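Putative peptidyl-arginine deiminase (Chlorobium tepidum, PDB 1XKN) probably hydrolyses the guanidino group of agmatine or of peptidyl-arginine, releasing ammonia. Local coordinates at residues P9-P14 with N288-N293. Numbering follows the deposited sequence.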
loop_
_atom_site.group_PDB
_atom_site.type_symbol
_atom_site.label_atom_id
_atom_site.label_comp_id
_atom_site.label_asym_id
_atom_site.label_seq_id
_atom_site.Cartn_x
_atom_site.Cartn_y
_atom_site.Cartn_z
ATOM N N PRO A 9 -4.597 -8.942 -8.629
ATOM C CA PRO A 9 -4.024 -8.094 -9.675
ATOM C C PRO A 9 -2.882 -7.248 -9.133
ATOM O O PRO A 9 -2.868 -6.889 -7.953
ATOM C CB PRO A 9 -5.203 -7.223 -10.100
ATOM C CG PRO A 9 -6.382 -8.107 -9.848
ATOM C CD PRO A 9 -6.048 -8.722 -8.510
ATOM N N PRO A 10 -1.898 -6.929 -9.986
ATOM C CA PRO A 10 -0.781 -6.105 -9.526
ATOM C C PRO A 10 -1.304 -4.676 -9.382
ATOM O O PRO A 10 -2.352 -4.335 -9.934
ATOM C CB PRO A 10 0.245 -6.254 -10.646
ATOM C CG PRO A 10 -0.618 -6.390 -11.858
ATOM C CD PRO A 10 -1.724 -7.317 -11.396
ATOM N N GLU A 11 -0.581 -3.843 -8.645
ATOM C CA GLU A 11 -1.019 -2.479 -8.415
ATOM C C GLU A 11 -1.124 -1.636 -9.683
ATOM O O GLU A 11 -1.875 -0.663 -9.720
ATOM C CB GLU A 11 -0.082 -1.807 -7.414
ATOM C CG GLU A 11 -0.602 -0.512 -6.842
ATOM C CD GLU A 11 0.187 -0.082 -5.627
ATOM O OE1 GLU A 11 0.170 -0.830 -4.629
ATOM O OE2 GLU A 11 0.825 0.990 -5.675
ATOM N N TRP A 12 -0.380 -2.004 -10.721
ATOM C CA TRP A 12 -0.415 -1.249 -11.967
ATOM C C TRP A 12 -1.538 -1.684 -12.913
ATOM O O TRP A 12 -1.702 -1.101 -13.983
ATOM C CB TRP A 12 0.934 -1.335 -12.691
ATOM C CG TRP A 12 1.334 -2.725 -13.067
ATOM C CD1 TRP A 12 0.871 -3.459 -14.121
ATOM C CD2 TRP A 12 2.261 -3.560 -12.371
ATOM N NE1 TRP A 12 1.453 -4.704 -14.125
ATOM C CE2 TRP A 12 2.314 -4.791 -13.062
ATOM C CE3 TRP A 12 3.058 -3.389 -11.228
ATOM C CZ2 TRP A 12 3.128 -5.846 -12.646
ATOM C CZ3 TRP A 12 3.866 -4.440 -10.817
ATOM C CH2 TRP A 12 3.895 -5.650 -11.526
ATOM N N ALA A 13 -2.304 -2.701 -12.529
ATOM C CA ALA A 13 -3.415 -3.152 -13.358
ATOM C C ALA A 13 -4.493 -2.073 -13.281
ATOM O O ALA A 13 -4.528 -1.296 -12.333
ATOM C CB ALA A 13 -3.960 -4.485 -12.843
ATOM N N PRO A 14 -5.390 -2.009 -14.279
ATOM C CA PRO A 14 -6.460 -1.001 -14.287
ATOM C C PRO A 14 -7.287 -0.977 -13.001
ATOM O O PRO A 14 -7.675 -2.026 -12.486
ATOM C CB PRO A 14 -7.297 -1.401 -15.501
ATOM C CG PRO A 14 -6.268 -1.957 -16.435
ATOM C CD PRO A 14 -5.431 -2.819 -15.511
ATOM N N ASN A 288 7.435 4.034 -0.901
ATOM C CA ASN A 288 6.053 4.062 -0.448
ATOM C C ASN A 288 5.190 4.913 -1.382
ATOM O O ASN A 288 4.405 5.750 -0.937
ATOM C CB ASN A 288 5.984 4.593 0.993
ATOM C CG ASN A 288 4.810 4.015 1.772
ATOM O OD1 ASN A 288 4.756 2.811 2.044
ATOM N ND2 ASN A 288 3.863 4.869 2.125
ATOM N N PHE A 289 5.346 4.675 -2.680
ATOM C CA PHE A 289 4.591 5.382 -3.710
ATOM C C PHE A 289 3.343 4.572 -4.050
ATOM O O PHE A 289 3.228 3.405 -3.676
ATOM C CB PHE A 289 5.449 5.563 -4.975
ATOM C CG PHE A 289 5.891 4.265 -5.617
ATOM C CD1 PHE A 289 5.032 3.549 -6.449
ATOM C CD2 PHE A 289 7.166 3.758 -5.382
ATOM C CE1 PHE A 289 5.438 2.349 -7.037
ATOM C CE2 PHE A 289 7.585 2.560 -5.964
ATOM C CZ PHE A 289 6.718 1.851 -6.793
ATOM N N TYR A 290 2.400 5.194 -4.751
ATOM C CA TYR A 290 1.183 4.500 -5.143
ATOM C C TYR A 290 0.980 4.619 -6.646
ATOM O O TYR A 290 1.086 5.712 -7.209
ATOM C CB TYR A 290 -0.034 5.085 -4.418
ATOM C CG TYR A 290 -1.346 4.469 -4.860
ATOM C CD1 TYR A 290 -1.608 3.112 -4.655
ATOM C CD2 TYR A 290 -2.326 5.239 -5.482
ATOM C CE1 TYR A 290 -2.813 2.539 -5.056
ATOM C CE2 TYR A 290 -3.540 4.675 -5.891
ATOM C CZ TYR A 290 -3.775 3.330 -5.673
ATOM O OH TYR A 290 -4.972 2.780 -6.069
ATOM N N ILE A 291 0.694 3.494 -7.295
ATOM C CA ILE A 291 0.459 3.487 -8.734
ATOM C C ILE A 291 -1.042 3.620 -8.983
ATOM O O ILE A 291 -1.818 2.780 -8.534
ATOM C CB ILE A 291 0.927 2.162 -9.385
ATOM C CG1 ILE A 291 2.397 1.892 -9.055
ATOM C CG2 ILE A 291 0.733 2.237 -10.899
ATOM C CD1 ILE A 291 2.804 0.437 -9.281
ATOM N N ALA A 292 -1.448 4.686 -9.670
ATOM C CA ALA A 292 -2.854 4.906 -10.009
ATOM C C ALA A 292 -2.985 4.701 -11.517
ATOM O O ALA A 292 -1.991 4.424 -12.185
ATOM C CB ALA A 292 -3.279 6.318 -9.621
ATOM N N ASN A 293 -4.189 4.846 -12.064
ATOM C CA ASN A 293 -4.375 4.640 -13.497
ATOM C C ASN A 293 -3.575 5.579 -14.394
ATOM O O ASN A 293 -2.896 5.131 -15.315
ATOM C CB ASN A 293 -5.862 4.736 -13.867
ATOM C CG ASN A 293 -6.668 3.550 -13.379
ATOM O OD1 ASN A 293 -6.119 2.568 -12.873
ATOM N ND2 ASN A 293 -7.986 3.628 -13.538
HETATM O O HOH W 1 -3.584 1.362 -12.726
#
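Glu11 meets Tyr290 and Ile291 at the head of a type I turn that runs from Pro10 to Ala13, in the loop joining strand 5-7 to strand 15-21. The turn is closed by Ala13 N bonding to Pro10 O at 3.1 Å; proline at its first position needs no N-H for this bond. CG of Glu11 stands anti to the backbone N (chi1 -166°), and the extended chain beyond it carries the carboxylate to the edge strand 290-291. There OE2 accepts a hydrogen bond from Ile291 N at 3.0 Å through its anti lone pair, in a nearly straight bond (171°). The same oxygen lies 3.4 Å from Tyr290 CD1, with carboxylate and ring planes 43° apart. A glutamate is long enough to reach this strand N-H while also forming a salt bridge to Arg223 through OE2 and a hydrogen bond to His338 through OE1.

At Trp12 the contact turns apolar: CG2 of the branched Ile291 packs 4.0 Å from Trp12 CB, while Ile291 CD1 lies at the indole edge, near its plane. One indole face is covered from within the same loop by Pro10 CB, 3.4 Å above the ring centre, a CH-pi contact. Ala13, whose small side chain points away from the strand, contributes its carbonyl: a water lies 2.8 Å from Ala13 O and also hydrogen-bonds Asn293 OD1. That amide oxygen additionally accepts a hydrogen bond from His15 N and sits 3.7 Å from Pro14 C.

The loop leading into strand 15-21 thus packs against strand 290-291, an outermost strand of the sheet it forms with 295-300 and 321-326. With partners on both oxygens, the Glu11 carboxylate is fixed in orientation, whereas Ile291 O is buried without a polar partner.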